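PDB 3I6V: periplasmic His/Glu/Gln/Arg/opine family-binding protein, which probably serves as the periplasmic substrate-binding component of an amino-acid ABC transporter, and binds lysine. Local coordinates for the sodium ion site. Numbering follows the deposited sequence.

The sodium ion site. Residues 78-83, 186. With NA (sodium ion), chain B.
A turn from the end of helix 76-79 to the start of strand 83-85, closed by Glu186 from a separate loop, forms a near square pyramidal sodium site of oxygen ligands. Asp79 O and Asp83 OD1 stand opposite each other in the base at 169°, and Asp79 OD1 and Glu186 OE2 form the other diagonal at 168°; the Ile82 carbonyl O is the apex, 2.4 Å from NA.

Asp79 contributes twice. Its CG is anti to the backbone N (chi1 -176°) and so lies beside the carbonyl carbon, which turns the backbone O and the carboxylate OD1 to the same ion and closes a seven-membered chelate ring. Asp79 CB is 4.0 Å from NA and CG 3.3 Å; Asp79 OD1 makes the bond to NA at 2.4 Å, whereas its OD2 points away, 4.1 Å from NA, so the carboxylate binds through one oxygen. The backbone arm is shorter, with Asp79 O 2.2 Å from NA.

Asp83 and Glu186 also use one carboxylate oxygen each, and in both CG is anti to the carbonyl carbon. Three carboxylates around one cation would probably leave the site net negative. Water ligands may be unseen, and the sodium may derive from the crystallisation medium. Tying the turn to the Glu186 loop could stiffen this edge of the lobe. The extended Glu186 chain brings OE2 to the basal corner next to Asp83 OD1, both oxygens 2.4 Å from NA.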
# COMPACT_ATOMS: atom_id res chain seq x y z
N ARG A 78 -8.36 -2.81 -11.42
CA ARG A 78 -8.31 -1.36 -11.19
C ARG A 78 -7.99 -0.65 -12.49
O ARG A 78 -8.38 0.47 -12.71
CB ARG A 78 -7.28 -0.95 -10.12
CG ARG A 78 -7.76 -1.33 -8.70
CD ARG A 78 -6.58 -1.39 -7.73
NE ARG A 78 -7.04 -1.71 -6.37
CZ ARG A 78 -6.26 -2.20 -5.42
NH1 ARG A 78 -5.00 -2.52 -5.70
NH2 ARG A 78 -6.76 -2.46 -4.22
N ASP A 79 -7.26 -1.32 -13.34
CA ASP A 79 -7.04 -0.79 -14.71
C ASP A 79 -8.35 -0.59 -15.53
O ASP A 79 -8.34 0.13 -16.56
CB ASP A 79 -5.99 -1.66 -15.43
CG ASP A 79 -5.63 -1.14 -16.84
OD1 ASP A 79 -5.37 0.09 -17.02
OD2 ASP A 79 -5.62 -1.99 -17.76
N GLU A 80 -9.48 -1.15 -15.08
CA GLU A 80 -10.78 -0.87 -15.72
C GLU A 80 -11.19 0.58 -15.53
O GLU A 80 -11.91 1.10 -16.36
CB GLU A 80 -11.92 -1.75 -15.17
CG GLU A 80 -11.64 -3.25 -15.30
CD GLU A 80 -12.64 -4.11 -14.52
OE1 GLU A 80 -13.58 -3.56 -13.91
OE2 GLU A 80 -12.48 -5.34 -14.52
N VAL A 81 -10.75 1.24 -14.45
CA VAL A 81 -11.17 2.65 -14.20
C VAL A 81 -10.06 3.71 -14.12
O VAL A 81 -10.31 4.91 -14.31
CB VAL A 81 -12.00 2.76 -12.95
CG1 VAL A 81 -13.39 2.07 -13.14
CG2 VAL A 81 -11.20 2.15 -11.76
N ILE A 82 -8.83 3.30 -13.81
CA ILE A 82 -7.71 4.24 -13.74
C ILE A 82 -6.53 3.65 -14.51
O ILE A 82 -6.61 2.49 -14.91
CB ILE A 82 -7.27 4.51 -12.24
CG1 ILE A 82 -6.82 3.22 -11.57
CG2 ILE A 82 -8.42 5.19 -11.45
CD1 ILE A 82 -6.05 3.45 -10.22
N ASP A 83 -5.45 4.42 -14.66
CA ASP A 83 -4.21 3.94 -15.29
C ASP A 83 -3.04 3.99 -14.31
O ASP A 83 -2.96 4.89 -13.47
CB ASP A 83 -3.86 4.80 -16.51
CG ASP A 83 -4.57 4.36 -17.80
OD1 ASP A 83 -5.29 3.32 -17.86
OD2 ASP A 83 -4.45 5.12 -18.79
N GLU A 186 -7.40 8.11 -16.39
CA GLU A 186 -7.09 7.59 -17.74
C GLU A 186 -6.92 8.68 -18.80
O GLU A 186 -6.36 8.43 -19.86
CB GLU A 186 -8.15 6.57 -18.18
CG GLU A 186 -8.15 5.36 -17.22
CD GLU A 186 -9.27 4.35 -17.48
OE1 GLU A 186 -10.40 4.73 -17.88
OE2 GLU A 186 -9.01 3.17 -17.25
NA NA B . -7.04 1.80 -17.22